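Local coordinates for putative ABC transporter subunit, substrate-binding component (Rhodopseudomonas palustris, PDB 4EVS), which binds 4-hydroxybenzoate and probably delivers benzoate derivatives from lignin breakdown to an ABC transporter as its solute-binding component, at residues 286-298 against 311-324. Residues are numbered along the deposited sequence; the frame is centred on the assembly and turned at random.
With SO4 (sulfate ion), chain D.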
ATOM      1  N   VAL A 286       5.463   5.218  -5.158  1.00 14.13           N
ATOM      2  CA  VAL A 286       4.628   6.424  -5.242  1.00 15.50           C
ATOM      3  C   VAL A 286       4.228   6.932  -3.844  1.00 14.10           C
ATOM      4  O   VAL A 286       4.211   8.146  -3.593  1.00 14.69           O
ATOM      5  CB  VAL A 286       3.387   6.281  -6.180  1.00 16.18           C
ATOM      6  CG1 VAL A 286       2.229   5.522  -5.529  1.00 18.26           C
ATOM      7  CG2 VAL A 286       2.889   7.677  -6.572  1.00 17.39           C
ATOM      8  N   ALA A 287       4.023   6.021  -2.905  1.00 14.24           N
ATOM      9  CA  ALA A 287       3.712   6.455  -1.524  1.00 14.14           C
ATOM     10  C   ALA A 287       4.893   7.225  -0.978  1.00 14.53           C
ATOM     11  O   ALA A 287       4.700   8.233  -0.289  1.00 14.94           O
ATOM     12  CB  ALA A 287       3.362   5.270  -0.637  1.00 14.71           C
ATOM     13  N   ALA A 288       6.119   6.728  -1.263  1.00 13.64           N
ATOM     14  CA  ALA A 288       7.346   7.384  -0.789  1.00 14.06           C
ATOM     15  C   ALA A 288       7.563   8.733  -1.435  1.00 13.60           C
ATOM     16  O   ALA A 288       7.984   9.695  -0.761  1.00 14.11           O
ATOM     17  CB  ALA A 288       8.567   6.463  -0.995  1.00 14.26           C
ATOM     18  N   TYR A 289       7.289   8.826  -2.741  1.00 14.07           N
ATOM     19  CA  TYR A 289       7.412  10.091  -3.435  1.00 15.17           C
ATOM     20  C   TYR A 289       6.499  11.141  -2.830  1.00 14.65           C
ATOM     21  O   TYR A 289       6.944  12.274  -2.511  1.00 15.60           O
ATOM     22  CB  TYR A 289       7.132   9.877  -4.922  1.00 15.05           C
ATOM     23  CG  TYR A 289       7.347  11.039  -5.841  1.00 15.39           C
ATOM     24  CD1 TYR A 289       8.582  11.271  -6.385  1.00 16.55           C
ATOM     25  CD2 TYR A 289       6.335  11.883  -6.191  1.00 16.68           C
ATOM     26  CE1 TYR A 289       8.798  12.290  -7.270  1.00 17.25           C
ATOM     27  CE2 TYR A 289       6.535  12.939  -7.096  1.00 17.99           C
ATOM     28  CZ  TYR A 289       7.794  13.152  -7.601  1.00 17.74           C
ATOM     29  OH  TYR A 289       8.054  14.182  -8.473  1.00 22.55           O
ATOM     30  N   ASP A 290       5.232  10.804  -2.648  1.00 15.23           N
ATOM     31  CA  ASP A 290       4.290  11.722  -2.036  1.00 16.07           C
ATOM     32  C   ASP A 290       4.576  11.925  -0.552  1.00 14.90           C
ATOM     33  O   ASP A 290       4.338  12.998  -0.031  1.00 16.28           O
ATOM     34  CB  ASP A 290       2.864  11.199  -2.220  1.00 14.97           C
ATOM     35  CG  ASP A 290       2.360  11.344  -3.663  1.00 15.27           C
ATOM     36  OD1 ASP A 290       2.533  12.447  -4.221  1.00 17.57           O
ATOM     37  OD2 ASP A 290       1.805  10.360  -4.220  1.00 17.49           O
ATOM     38  N   GLY A 291       5.128  10.921   0.120  1.00 15.85           N
ATOM     39  CA  GLY A 291       5.569  11.095   1.502  1.00 16.53           C
ATOM     40  C   GLY A 291       6.666  12.116   1.620  1.00 15.81           C
ATOM     41  O   GLY A 291       6.641  12.910   2.537  1.00 16.38           O
ATOM     42  N   ALA A 292       7.659  12.072   0.726  1.00 15.94           N
ATOM     43  CA  ALA A 292       8.729  13.052   0.718  1.00 16.73           C
ATOM     44  C   ALA A 292       8.157  14.462   0.486  1.00 15.98           C
ATOM     45  O   ALA A 292       8.611  15.445   1.101  1.00 17.53           O
ATOM     46  CB  ALA A 292       9.772  12.689  -0.365  1.00 17.34           C
ATOM     47  N   ARG A 293       7.175  14.580  -0.400  1.00 15.98           N
ATOM     48  CA  ARG A 293       6.524  15.872  -0.605  1.00 16.55           C
ATOM     49  C   ARG A 293       5.979  16.421   0.716  1.00 16.98           C
ATOM     50  O   ARG A 293       6.148  17.589   1.042  1.00 17.29           O
ATOM     51  CB  ARG A 293       5.354  15.744  -1.593  1.00 17.00           C
ATOM     52  CG  ARG A 293       4.637  17.032  -1.874  1.00 17.16           C
ATOM     53  CD  ARG A 293       3.391  16.888  -2.754  1.00 22.97           C
ATOM     54  NE  ARG A 293       3.748  16.581  -4.153  1.00 30.07           N
ATOM     55  CZ  ARG A 293       4.087  17.484  -5.069  1.00 30.14           C
ATOM     56  NH1 ARG A 293       4.141  18.817  -4.802  1.00 33.42           N
ATOM     57  NH2 ARG A 293       4.405  17.054  -6.270  1.00 32.25           N
ATOM     58  N   LEU A 294       5.305  15.576   1.488  1.00 16.28           N
ATOM     59  CA  LEU A 294       4.718  16.030   2.743  1.00 17.38           C
ATOM     60  C   LEU A 294       5.798  16.356   3.782  1.00 17.38           C
ATOM     61  O   LEU A 294       5.680  17.351   4.508  1.00 18.13           O
ATOM     62  CB  LEU A 294       3.746  15.047   3.328  1.00 17.65           C
ATOM     63  CG  LEU A 294       2.449  14.794   2.553  1.00 19.96           C
ATOM     64  CD1 LEU A 294       1.416  13.999   3.355  1.00 21.65           C
ATOM     65  CD2 LEU A 294       1.869  16.000   1.970  1.00 24.31           C
ATOM     66  N   ILE A 295       6.887  15.577   3.822  1.00 16.55           N
ATOM     67  CA  ILE A 295       7.986  15.879   4.739  1.00 17.18           C
ATOM     68  C   ILE A 295       8.609  17.216   4.367  1.00 17.09           C
ATOM     69  O   ILE A 295       8.875  18.028   5.239  1.00 17.61           O
ATOM     70  CB  ILE A 295       9.045  14.758   4.720  1.00 17.24           C
ATOM     71  CG1 ILE A 295       8.432  13.508   5.354  1.00 19.07           C
ATOM     72  CG2 ILE A 295      10.340  15.184   5.496  1.00 19.84           C
ATOM     73  CD1 ILE A 295       9.211  12.217   5.154  1.00 21.28           C
ATOM     74  N   TYR A 296       8.819  17.456   3.069  1.00 17.30           N
ATOM     75  CA  TYR A 296       9.349  18.763   2.677  1.00 17.57           C
ATOM     76  C   TYR A 296       8.419  19.910   3.121  1.00 18.50           C
ATOM     77  O   TYR A 296       8.901  20.962   3.581  1.00 20.48           O
ATOM     78  CB  TYR A 296       9.681  18.834   1.199  1.00 18.09           C
ATOM     79  CG  TYR A 296      11.026  18.225   0.824  1.00 18.45           C
ATOM     80  CD1 TYR A 296      11.477  17.027   1.390  1.00 18.01           C
ATOM     81  CD2 TYR A 296      11.838  18.824  -0.136  1.00 17.70           C
ATOM     82  CE1 TYR A 296      12.697  16.486   1.021  1.00 17.77           C
ATOM     83  CE2 TYR A 296      13.050  18.287  -0.511  1.00 16.77           C
ATOM     84  CZ  TYR A 296      13.486  17.126   0.064  1.00 17.23           C
ATOM     85  OH  TYR A 296      14.665  16.561  -0.331  1.00 18.72           O
ATOM     86  N   LYS A 297       7.114  19.728   2.938  1.00 18.80           N
ATOM     87  CA  LYS A 297       6.134  20.723   3.349  1.00 19.16           C
ATOM     88  C   LYS A 297       6.159  20.966   4.870  1.00 18.98           C
ATOM     89  O   LYS A 297       6.067  22.104   5.336  1.00 20.10           O
ATOM     90  CB  LYS A 297       4.755  20.292   2.896  1.00 19.09           C
ATOM     91  CG  LYS A 297       3.629  21.215   3.313  1.00 24.21           C
ATOM     92  CD  LYS A 297       3.700  22.560   2.645  1.00 29.86           C
ATOM     93  CE  LYS A 297       2.406  23.384   2.886  1.00 31.57           C
ATOM     94  NZ  LYS A 297       2.178  24.303   1.745  1.00 36.34           N
HETATM   95  N   MSE A 298       6.271  19.884   5.640  1.00 18.76           N
HETATM   96  CA  MSE A 298       6.377  20.005   7.100  1.00 18.51           C
HETATM   97  C   MSE A 298       7.609  20.760   7.533  1.00 19.09           C
HETATM   98  O   MSE A 298       7.532  21.594   8.417  1.00 21.04           O
HETATM   99  CB  MSE A 298       6.290  18.634   7.761  1.00 18.65           C
HETATM  100  CG  MSE A 298       4.915  18.034   7.598  1.00 20.27           C
HETATM  101 SE   MSE A 298       4.607  16.446   8.697  0.62 23.67          SE
HETATM  102  CE  MSE A 298       5.764  15.335   7.828  1.00 20.68           C
ATOM    103  N   ALA A 311       3.866  21.004  12.096  1.00 21.57           N
ATOM    104  CA  ALA A 311       4.142  20.200  10.917  1.00 20.51           C
ATOM    105  C   ALA A 311       2.883  19.500  10.410  1.00 20.48           C
ATOM    106  O   ALA A 311       2.536  19.583   9.223  1.00 20.22           O
ATOM    107  CB  ALA A 311       5.189  19.158  11.233  1.00 20.87           C
ATOM    108  N   ILE A 312       2.217  18.783  11.299  1.00 20.27           N
ATOM    109  CA  ILE A 312       1.046  18.029  10.883  1.00 21.00           C
ATOM    110  C   ILE A 312      -0.049  18.987  10.428  1.00 20.69           C
ATOM    111  O   ILE A 312      -0.737  18.700   9.438  1.00 19.79           O
ATOM    112  CB  ILE A 312       0.572  17.104  12.021  1.00 21.63           C
ATOM    113  CG1 ILE A 312       1.569  15.965  12.166  1.00 25.07           C
ATOM    114  CG2 ILE A 312      -0.805  16.555  11.756  1.00 23.71           C
ATOM    115  CD1 ILE A 312       1.433  14.913  11.061  1.00 23.87           C
ATOM    116  N   ALA A 313      -0.175  20.141  11.101  1.00 21.76           N
ATOM    117  CA  ALA A 313      -1.212  21.100  10.733  1.00 21.99           C
ATOM    118  C   ALA A 313      -1.022  21.571   9.267  1.00 22.37           C
ATOM    119  O   ALA A 313      -1.977  21.843   8.557  1.00 24.06           O
ATOM    120  CB  ALA A 313      -1.240  22.295  11.711  1.00 22.96           C
ATOM    121  N   ALA A 314       0.217  21.639   8.818  1.00 21.61           N
ATOM    122  CA  ALA A 314       0.507  22.118   7.465  1.00 22.63           C
ATOM    123  C   ALA A 314       0.142  21.157   6.357  1.00 21.73           C
ATOM    124  O   ALA A 314       0.087  21.554   5.190  1.00 24.04           O
ATOM    125  CB  ALA A 314       1.976  22.495   7.352  1.00 23.63           C
ATOM    126  N   VAL A 315      -0.073  19.881   6.686  1.00 20.01           N
ATOM    127  CA  VAL A 315      -0.397  18.871   5.646  1.00 19.84           C
ATOM    128  C   VAL A 315      -1.741  18.236   5.779  1.00 19.74           C
ATOM    129  O   VAL A 315      -2.160  17.539   4.858  1.00 20.10           O
ATOM    130  CB  VAL A 315       0.678  17.763   5.550  1.00 19.53           C
ATOM    131  CG1 VAL A 315       2.011  18.376   5.119  1.00 21.31           C
ATOM    132  CG2 VAL A 315       0.861  16.991   6.868  1.00 20.68           C
ATOM    133  N   LYS A 316      -2.424  18.427   6.917  1.00 20.51           N
ATOM    134  CA  LYS A 316      -3.563  17.526   7.209  1.00 22.02           C
ATOM    135  C   LYS A 316      -4.796  17.777   6.365  1.00 21.27           C
ATOM    136  O   LYS A 316      -5.713  16.946   6.386  1.00 21.04           O
ATOM    137  CB  LYS A 316      -3.930  17.535   8.688  1.00 24.75           C
ATOM    138  CG  LYS A 316      -4.496  18.806   9.195  1.00 28.93           C
ATOM    139  CD  LYS A 316      -4.893  18.604  10.674  1.00 34.39           C
ATOM    140  CE  LYS A 316      -5.140  19.939  11.394  1.00 38.00           C
ATOM    141  NZ  LYS A 316      -6.570  20.337  11.522  1.00 39.89           N
ATOM    142  N   ASP A 317      -4.844  18.862   5.597  1.00 21.01           N
ATOM    143  CA  ASP A 317      -5.872  18.971   4.550  1.00 21.41           C
ATOM    144  C   ASP A 317      -5.348  19.403   3.185  1.00 21.26           C
ATOM    145  O   ASP A 317      -6.080  19.966   2.368  1.00 23.69           O
ATOM    146  CB  ASP A 317      -7.144  19.775   4.984  1.00 22.60           C
ATOM    147  CG  ASP A 317      -6.934  21.259   5.070  1.00 24.95           C
ATOM    148  OD1 ASP A 317      -5.788  21.738   4.881  1.00 27.46           O
ATOM    149  OD2 ASP A 317      -7.965  21.966   5.342  1.00 27.88           O
HETATM  150  N   MSE A 318      -4.069  19.110   2.930  0.66 21.06           N
HETATM  151  CA  MSE A 318      -3.455  19.469   1.646  0.66 22.06           C
HETATM  152  C   MSE A 318      -4.048  18.665   0.474  0.66 20.51           C
HETATM  153  O   MSE A 318      -4.450  17.507   0.616  0.66 20.07           O
HETATM  154  CB  MSE A 318      -1.959  19.241   1.705  0.66 24.20           C
HETATM  155  CG  MSE A 318      -1.161  19.845   0.592  0.66 29.62           C
HETATM  156 SE   MSE A 318       0.737  19.677   1.064  0.45 40.68          SE
HETATM  157  CE  MSE A 318       0.585  18.148   2.206  0.66 34.34           C
ATOM    158  N   LYS A 319      -4.122  19.321  -0.670  1.00 20.07           N
ATOM    159  CA  LYS A 319      -4.552  18.745  -1.932  1.00 19.93           C
ATOM    160  C   LYS A 319      -3.443  18.948  -2.959  1.00 19.64           C
ATOM    161  O   LYS A 319      -2.825  20.032  -3.024  1.00 20.94           O
ATOM    162  CB  LYS A 319      -5.818  19.423  -2.453  1.00 21.94           C
ATOM    163  CG  LYS A 319      -6.982  19.381  -1.506  1.00 28.27           C
ATOM    164  CD  LYS A 319      -8.320  19.862  -2.106  1.00 34.26           C
ATOM    165  CE  LYS A 319      -9.488  19.429  -1.167  1.00 38.62           C
ATOM    166  NZ  LYS A 319     -10.861  19.299  -1.804  1.00 41.77           N
ATOM    167  N   TRP A 320      -3.210  17.942  -3.795  1.00 19.44           N
ATOM    168  CA  TRP A 320      -2.194  18.017  -4.834  1.00 19.36           C
ATOM    169  C   TRP A 320      -2.449  16.940  -5.897  1.00 19.51           C
ATOM    170  O   TRP A 320      -3.385  16.127  -5.788  1.00 20.48           O
ATOM    171  CB  TRP A 320      -0.760  17.940  -4.210  1.00 19.21           C
ATOM    172  CG  TRP A 320      -0.342  16.563  -3.727  1.00 19.91           C
ATOM    173  CD1 TRP A 320       0.499  15.699  -4.357  1.00 21.58           C
ATOM    174  CD2 TRP A 320      -0.685  15.942  -2.476  1.00 18.44           C
ATOM    175  NE1 TRP A 320       0.691  14.564  -3.596  1.00 19.30           N
ATOM    176  CE2 TRP A 320      -0.063  14.674  -2.452  1.00 18.33           C
ATOM    177  CE3 TRP A 320      -1.517  16.308  -1.408  1.00 18.19           C
ATOM    178  CZ2 TRP A 320      -0.189  13.803  -1.381  1.00 18.14           C
ATOM    179  CZ3 TRP A 320      -1.682  15.406  -0.341  1.00 18.39           C
ATOM    180  CH2 TRP A 320      -0.998  14.169  -0.339  1.00 19.77           C
ATOM    181  N   THR A 321      -1.630  16.913  -6.932  1.00 20.06           N
ATOM    182  CA  THR A 321      -1.710  15.885  -7.942  1.00 20.51           C
ATOM    183  C   THR A 321      -0.511  14.965  -7.784  1.00 19.46           C
ATOM    184  O   THR A 321       0.631  15.369  -7.923  1.00 20.79           O
ATOM    185  CB  THR A 321      -1.756  16.489  -9.354  1.00 22.49           C
ATOM    186  OG1 THR A 321      -2.885  17.383  -9.429  1.00 25.92           O
ATOM    187  CG2 THR A 321      -1.921  15.352 -10.398  1.00 24.54           C
ATOM    188  N   SER A 322      -0.791  13.709  -7.479  1.00 16.97           N
ATOM    189  CA  SER A 322       0.201  12.651  -7.354  1.00 16.75           C
ATOM    190  C   SER A 322       0.400  11.963  -8.690  1.00 16.26           C
ATOM    191  O   SER A 322      -0.468  12.015  -9.548  1.00 16.42           O
ATOM    192  CB  SER A 322      -0.335  11.642  -6.341  1.00 15.05           C
ATOM    193  OG  SER A 322       0.392  10.419  -6.302  1.00 15.54           O
ATOM    194  N   PRO A 323       1.551  11.300  -8.881  1.00 15.92           N
ATOM    195  CA  PRO A 323       1.655  10.388 -10.054  1.00 15.97           C
ATOM    196  C   PRO A 323       0.445   9.451 -10.186  1.00 15.66           C
ATOM    197  O   PRO A 323       0.115   8.992 -11.284  1.00 17.53           O
ATOM    198  CB  PRO A 323       2.992   9.638  -9.817  1.00 16.34           C
ATOM    199  CG  PRO A 323       3.807  10.672  -9.024  1.00 16.84           C
ATOM    200  CD  PRO A 323       2.795  11.293  -8.075  1.00 16.74           C
ATOM    201  N   ARG A 324      -0.185   9.109  -9.060  1.00 16.43           N
ATOM    202  CA  ARG A 324      -1.284   8.144  -9.084  1.00 15.53           C
ATOM    203  C   ARG A 324      -2.627   8.731  -9.528  1.00 16.25           C
ATOM    204  O   ARG A 324      -3.537   7.990  -9.850  1.00 17.20           O
ATOM    205  CB  ARG A 324      -1.470   7.521  -7.705  1.00 15.69           C
ATOM    206  CG  ARG A 324      -2.219   8.403  -6.707  1.00 15.16           C
ATOM    207  CD  ARG A 324      -2.173   7.837  -5.275  1.00 15.57           C
ATOM    208  NE  ARG A 324      -0.887   8.168  -4.657  1.00 13.72           N
ATOM    209  CZ  ARG A 324      -0.525   7.766  -3.439  1.00 14.22           C
ATOM    210  NH1 ARG A 324      -1.326   6.956  -2.730  1.00 15.01           N
ATOM    211  NH2 ARG A 324       0.675   8.125  -2.957  1.00 15.84           N
TER
HETATM  212  S   SO4 D 403       5.951  17.322  -9.125  0.83 38.23           S
HETATM  213  O1  SO4 D 403       6.695  16.452  -8.187  0.83 35.12           O
HETATM  214  O2  SO4 D 403       4.849  18.001  -8.463  0.83 41.61           O
HETATM  215  O3  SO4 D 403       6.890  18.353  -9.562  0.83 41.34           O
HETATM  216  O4  SO4 D 403       5.362  16.648 -10.284  0.83 40.04           O
HETATM  217  O   HOH W   1       3.392  14.612  -8.415  1.00 34.62           O
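D290 gathers W320, S322 and R324 around its one carboxylate. W320 NE1 reaches D290 OD1 at 2.9 Å in a nearly straight bond (174°), with the oxygen in the plane of the indole but the N-H arriving from above the plane of the carboxylate. D290 OD2 takes two donors: S322 OG, 2.5 Å away, on its syn lone pair, and R324 NH2, at 2.8 Å, on the anti side as a salt bridge. Three bonds thus fix the rotation of this buried group, and the adjacent guanidinium probably stabilises its negative charge. S322 OG lies anti to its own backbone N (chi1 168°), which brings it to the syn side of OD2 while it accepts from R324 N, an ST turn, and from R324 NE; the serine therefore positions the arginine as well.

Next along the helix, R293 lays its aliphatic part over one face of W320, CD standing 3.7 Å from the centroid of the five-membered ring in a CH-pi contact. A bend at chi3 then turns its guanidinium to a sulfate, probably from the crystallisation liquor, that Y289 OH and H36 bind; the R293 NH2 contact with it is modelled too short to be trusted in detail. V286 CG2 packs on P323 CB at 3.8 Å, and CG1 lies over a face of the R324 guanidinium. Toward the other end, V315 CG1 fits among L294, K297 and M298, while M298 CB meets A311 CB at 3.7 Å.

R324 is held further by Q338 and by the carbonyl of T119. Segment 286-298 of helix 283-302 runs at 122° to 311-315 of helix 308-315, and helix 283-302 also packs against strand 319-322, which pairs antiparallel with strand 325-330; helices 19-36 and 262-273 flank the Y289 side of this periplasmic-binding-protein fold.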